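Local coordinates for protein peroxidase (Cellulomonas bogoriensis 69B4 = DSM 16987, PDB 6QZO) that probably acts as a heme-dependent DyP-type peroxidase, using a bound heme b to oxidise substrates with hydrogen peroxide, at residues G39-I48 and T304-Y312. Residues are numbered along the deposited sequence; the frame is centred on the assembly and turned at random.
With HEM (protoporphyrin IX containing Fe), chain I.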
loop_
_atom_site.group_PDB
_atom_site.type_symbol
_atom_site.label_atom_id
_atom_site.label_comp_id
_atom_site.label_asym_id
_atom_site.label_seq_id
_atom_site.Cartn_x
_atom_site.Cartn_y
_atom_site.Cartn_z
ATOM N N GLY A 39 -13.927 12.654 -7.418
ATOM C CA GLY A 39 -12.513 12.303 -7.196
ATOM C C GLY A 39 -11.596 13.477 -7.434
ATOM O O GLY A 39 -10.376 13.261 -7.479
ATOM N N ILE A 40 -12.172 14.679 -7.567
ATOM C CA ILE A 40 -11.431 15.952 -7.805
ATOM C C ILE A 40 -11.675 16.886 -6.620
ATOM O O ILE A 40 -10.691 17.158 -5.890
ATOM C CB ILE A 40 -11.807 16.561 -9.164
ATOM C CG1 ILE A 40 -11.516 15.568 -10.295
ATOM C CG2 ILE A 40 -11.082 17.869 -9.388
ATOM C CD1 ILE A 40 -12.234 15.887 -11.595
ATOM N N VAL A 41 -12.920 17.329 -6.412
ATOM C CA VAL A 41 -13.280 18.182 -5.238
ATOM C C VAL A 41 -13.790 17.290 -4.105
ATOM O O VAL A 41 -13.888 17.785 -2.970
ATOM C CB VAL A 41 -14.270 19.297 -5.625
ATOM C CG1 VAL A 41 -14.968 19.946 -4.446
ATOM C CG2 VAL A 41 -13.519 20.340 -6.443
ATOM N N THR A 42 -14.091 16.031 -4.395
ATOM C CA THR A 42 -14.402 15.009 -3.360
ATOM C C THR A 42 -13.288 15.048 -2.311
ATOM O O THR A 42 -12.109 14.942 -2.680
ATOM C CB THR A 42 -14.505 13.605 -3.971
ATOM O OG1 THR A 42 -15.340 13.721 -5.130
ATOM C CG2 THR A 42 -15.047 12.579 -2.990
ATOM N N PRO A 43 -13.613 15.173 -1.003
ATOM C CA PRO A 43 -12.596 15.153 0.044
ATOM C C PRO A 43 -11.708 13.928 -0.171
ATOM O O PRO A 43 -12.213 12.826 -0.414
ATOM C CB PRO A 43 -13.403 15.076 1.356
ATOM C CG PRO A 43 -14.775 15.628 1.016
ATOM C CD PRO A 43 -14.977 15.308 -0.455
ATOM N N PRO A 44 -10.364 14.078 -0.204
ATOM C CA PRO A 44 -9.490 12.947 -0.513
ATOM C C PRO A 44 -9.582 11.828 0.521
ATOM O O PRO A 44 -9.429 12.056 1.713
ATOM C CB PRO A 44 -8.092 13.584 -0.581
ATOM C CG PRO A 44 -8.360 15.041 -0.872
ATOM C CD PRO A 44 -9.634 15.348 -0.125
ATOM N N PRO A 45 -9.886 10.585 0.095
ATOM C CA PRO A 45 -9.885 9.434 0.992
ATOM C C PRO A 45 -8.463 8.868 1.142
ATOM O O PRO A 45 -7.553 9.391 0.535
ATOM C CB PRO A 45 -10.808 8.472 0.237
ATOM C CG PRO A 45 -10.439 8.716 -1.204
ATOM C CD PRO A 45 -10.236 10.204 -1.292
ATOM N N SER A 46 -8.319 7.784 1.900
ATOM C CA SER A 46 -7.017 7.276 2.402
ATOM C C SER A 46 -6.104 6.804 1.264
ATOM O O SER A 46 -4.873 7.003 1.393
ATOM C CB SER A 46 -7.237 6.200 3.421
ATOM O OG SER A 46 -7.877 6.719 4.573
ATOM N N PHE A 47 -6.635 6.186 0.203
ATOM C CA PHE A 47 -5.783 5.489 -0.800
ATOM C C PHE A 47 -6.087 5.936 -2.230
ATOM O O PHE A 47 -7.231 6.363 -2.516
ATOM C CB PHE A 47 -5.918 3.978 -0.641
ATOM C CG PHE A 47 -5.730 3.553 0.790
ATOM C CD1 PHE A 47 -4.515 3.763 1.426
ATOM C CD2 PHE A 47 -6.783 3.041 1.522
ATOM C CE1 PHE A 47 -4.345 3.425 2.760
ATOM C CE2 PHE A 47 -6.605 2.688 2.855
ATOM C CZ PHE A 47 -5.389 2.889 3.475
ATOM N N ILE A 48 -5.062 5.805 -3.080
ATOM C CA ILE A 48 -5.069 6.149 -4.529
ATOM C C ILE A 48 -4.249 5.124 -5.316
ATOM O O ILE A 48 -3.174 4.715 -4.846
ATOM C CB ILE A 48 -4.505 7.560 -4.783
ATOM C CG1 ILE A 48 -4.766 7.999 -6.218
ATOM C CG2 ILE A 48 -3.022 7.651 -4.426
ATOM C CD1 ILE A 48 -4.677 9.500 -6.402
ATOM N N THR A 304 -2.439 29.245 -9.747
ATOM C CA THR A 304 -2.896 28.403 -8.616
ATOM C C THR A 304 -3.556 27.153 -9.204
ATOM O O THR A 304 -3.873 27.157 -10.417
ATOM C CB THR A 304 -3.799 29.217 -7.686
ATOM O OG1 THR A 304 -4.059 28.476 -6.490
ATOM C CG2 THR A 304 -5.105 29.598 -8.339
ATOM N N PHE A 305 -3.729 26.109 -8.400
ATOM C CA PHE A 305 -4.304 24.815 -8.834
ATOM C C PHE A 305 -4.686 24.015 -7.587
ATOM O O PHE A 305 -4.140 24.295 -6.496
ATOM C CB PHE A 305 -3.312 24.063 -9.734
ATOM C CG PHE A 305 -1.874 24.208 -9.319
ATOM C CD1 PHE A 305 -1.341 23.420 -8.311
ATOM C CD2 PHE A 305 -1.071 25.172 -9.903
ATOM C CE1 PHE A 305 -0.027 23.585 -7.901
ATOM C CE2 PHE A 305 0.240 25.337 -9.494
ATOM C CZ PHE A 305 0.761 24.540 -8.498
ATOM N N LEU A 306 -5.628 23.085 -7.747
ATOM C CA LEU A 306 -6.055 22.154 -6.674
ATOM C C LEU A 306 -5.003 21.044 -6.561
ATOM O O LEU A 306 -5.008 20.125 -7.409
ATOM C CB LEU A 306 -7.435 21.582 -6.997
ATOM C CG LEU A 306 -8.039 20.686 -5.914
ATOM C CD1 LEU A 306 -8.149 21.423 -4.580
ATOM C CD2 LEU A 306 -9.376 20.129 -6.358
ATOM N N ARG A 307 -4.135 21.144 -5.563
ATOM C CA ARG A 307 -3.221 20.033 -5.212
ATOM C C ARG A 307 -4.069 18.970 -4.515
ATOM O O ARG A 307 -4.909 19.342 -3.673
ATOM C CB ARG A 307 -2.068 20.529 -4.333
ATOM C CG ARG A 307 -1.121 21.449 -5.076
ATOM C CD ARG A 307 -0.067 22.021 -4.148
ATOM N NE ARG A 307 -0.650 22.925 -3.175
ATOM C CZ ARG A 307 -0.300 23.040 -1.900
ATOM N NH1 ARG A 307 0.643 22.282 -1.375
ATOM N NH2 ARG A 307 -0.891 23.943 -1.134
ATOM N N ARG A 308 -3.857 17.710 -4.893
ATOM C CA ARG A 308 -4.571 16.550 -4.314
ATOM C C ARG A 308 -3.558 15.414 -4.191
ATOM O O ARG A 308 -3.759 14.357 -4.827
ATOM C CB ARG A 308 -5.784 16.224 -5.192
ATOM C CG ARG A 308 -6.920 15.573 -4.419
ATOM C CD ARG A 308 -8.095 15.339 -5.317
ATOM N NE ARG A 308 -9.203 14.647 -4.698
ATOM C CZ ARG A 308 -9.277 13.350 -4.498
ATOM N NH1 ARG A 308 -8.227 12.577 -4.692
ATOM N NH2 ARG A 308 -10.421 12.811 -4.112
ATOM N N ALA A 309 -2.487 15.668 -3.434
ATOM C CA ALA A 309 -1.279 14.813 -3.377
ATOM C C ALA A 309 -1.460 13.652 -2.374
ATOM O O ALA A 309 -2.294 13.738 -1.439
ATOM C CB ALA A 309 -0.068 15.650 -3.049
ATOM N N TYR A 310 -0.694 12.594 -2.609
ATOM C CA TYR A 310 -0.650 11.359 -1.797
ATOM C C TYR A 310 0.819 11.005 -1.546
ATOM O O TYR A 310 1.665 11.373 -2.365
ATOM C CB TYR A 310 -1.401 10.243 -2.532
ATOM C CG TYR A 310 -2.897 10.293 -2.366
ATOM C CD1 TYR A 310 -3.690 11.149 -3.119
ATOM C CD2 TYR A 310 -3.520 9.498 -1.429
ATOM C CE1 TYR A 310 -5.062 11.208 -2.935
ATOM C CE2 TYR A 310 -4.889 9.538 -1.241
ATOM C CZ TYR A 310 -5.663 10.383 -1.999
ATOM O OH TYR A 310 -7.006 10.392 -1.788
ATOM N N ASN A 311 1.110 10.322 -0.446
ATOM C CA ASN A 311 2.469 9.783 -0.146
ATOM C C ASN A 311 2.675 8.511 -0.969
ATOM O O ASN A 311 1.722 7.729 -1.085
ATOM C CB ASN A 311 2.648 9.452 1.342
ATOM C CG ASN A 311 2.377 10.644 2.223
ATOM O OD1 ASN A 311 2.824 11.751 1.912
ATOM N ND2 ASN A 311 1.622 10.426 3.289
ATOM N N TYR A 312 3.886 8.291 -1.464
ATOM C CA TYR A 312 4.293 6.971 -1.994
ATOM C C TYR A 312 5.512 6.496 -1.206
ATOM O O TYR A 312 6.341 7.300 -0.792
ATOM C CB TYR A 312 4.473 6.991 -3.512
ATOM C CG TYR A 312 5.765 7.519 -4.059
ATOM C CD1 TYR A 312 6.901 6.729 -4.097
ATOM C CD2 TYR A 312 5.832 8.776 -4.643
ATOM C CE1 TYR A 312 8.092 7.201 -4.628
ATOM C CE2 TYR A 312 7.005 9.251 -5.203
ATOM C CZ TYR A 312 8.142 8.461 -5.200
ATOM O OH TYR A 312 9.303 8.933 -5.751
HETATM C CHA HEM I . 3.062 24.338 -0.585
HETATM C CHB HEM I . 5.703 20.367 0.062
HETATM C CHC HEM I . 6.337 20.026 -4.715
HETATM C CHD HEM I . 3.357 23.755 -5.388
HETATM C C1A HEM I . 3.751 23.306 -0.010
HETATM C C2A HEM I . 3.942 23.149 1.394
HETATM C C3A HEM I . 4.700 22.036 1.568
HETATM C C4A HEM I . 4.946 21.493 0.288
HETATM C CMA HEM I . 5.188 21.449 2.878
HETATM C CAA HEM I . 3.455 24.076 2.494
HETATM C CBA HEM I . 2.063 23.729 3.020
HETATM C CGA HEM I . 1.040 24.087 1.992
HETATM O O1A HEM I . 0.692 23.181 1.185
HETATM O O2A HEM I . 0.575 25.261 1.947
HETATM C C1B HEM I . 6.098 19.953 -1.205
HETATM C C2B HEM I . 6.934 18.820 -1.395
HETATM C C3B HEM I . 7.129 18.711 -2.751
HETATM C C4B HEM I . 6.382 19.828 -3.344
HETATM C CMB HEM I . 7.477 17.907 -0.299
HETATM C CAB HEM I . 7.840 17.690 -3.545
HETATM C CBB HEM I . 8.251 16.521 -3.053
HETATM C C1C HEM I . 5.579 20.995 -5.329
HETATM C C2C HEM I . 5.516 21.177 -6.710
HETATM C C3C HEM I . 4.676 22.239 -6.950
HETATM C C4C HEM I . 4.213 22.710 -5.658
HETATM C CMC HEM I . 6.214 20.405 -7.796
HETATM C CAC HEM I . 4.462 22.596 -8.377
HETATM C CBC HEM I . 3.700 23.558 -8.822
HETATM C C1D HEM I . 3.044 24.212 -4.092
HETATM C C2D HEM I . 2.149 25.360 -3.858
HETATM C C3D HEM I . 2.082 25.537 -2.526
HETATM C C4D HEM I . 2.932 24.477 -1.958
HETATM C CMD HEM I . 1.438 26.252 -4.862
HETATM C CAD HEM I . 1.279 26.614 -1.786
HETATM C CBD HEM I . 2.127 27.887 -1.587
HETATM C CGD HEM I . 1.418 29.054 -0.909
HETATM O O1D HEM I . 0.643 29.791 -1.555
HETATM O O2D HEM I . 1.620 29.329 0.308
HETATM N NA HEM I . 4.370 22.285 -0.670
HETATM N NB HEM I . 5.803 20.520 -2.375
HETATM N NC HEM I . 4.804 21.921 -4.695
HETATM N ND HEM I . 3.479 23.727 -2.920
HETATM FE FE HEM I . 4.620 22.245 -2.637
#
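Tyr-310 gives its hydroxyl hydrogen to the backbone carbonyl of Pro-45, with OH and O 2.6 Å apart and the donor tilted 25° from the carbonyl plane. One ring face meets Ile-48, whose CG2 lies 3.7 Å from the Tyr-310 centroid and 27° off the normal, a CH-pi contact nearest Tyr-310 CG (3.4 Å), while its CD1 reaches the CD1-CE1 side. A phenylalanine in place of Tyr-310 could keep this ring contact but would probably leave the Pro-45 carbonyl without its donor.

Arg-308 enters the loop 39-44, its chain extended from CG to NE. Its NH2 donates to Thr-42 O at 3.1 Å, a bent bond (144° at the hydrogen) with the donor above the carbonyl plane. Gly-39 O sits 3.1 Å above the guanidinium centre, too poorly angled to bond but hydrogen-bonded to Gln-146; Pro-44 CA backs the opposite face. Toward the start of strand 306-314, Leu-306 CD2 rests 3.3 Å from Ile-40 O and 4.1 Å from Ile-40 CG2.

Between these inward-facing residues, Arg-307 turns to the heme, where NH1 and NH2 both bond propionate O1A, NH1 at 2.7 Å; Glu-201 also pairs with NH1. The contact links the two ferredoxin-like halves of the DyP fold: strand 306-314, interrupted at Arg-308 and Ala-309 and outermost beside 323-332, faces the loop leading into strand 47-55 and that strand's first residues, between 143-149 and 170-179.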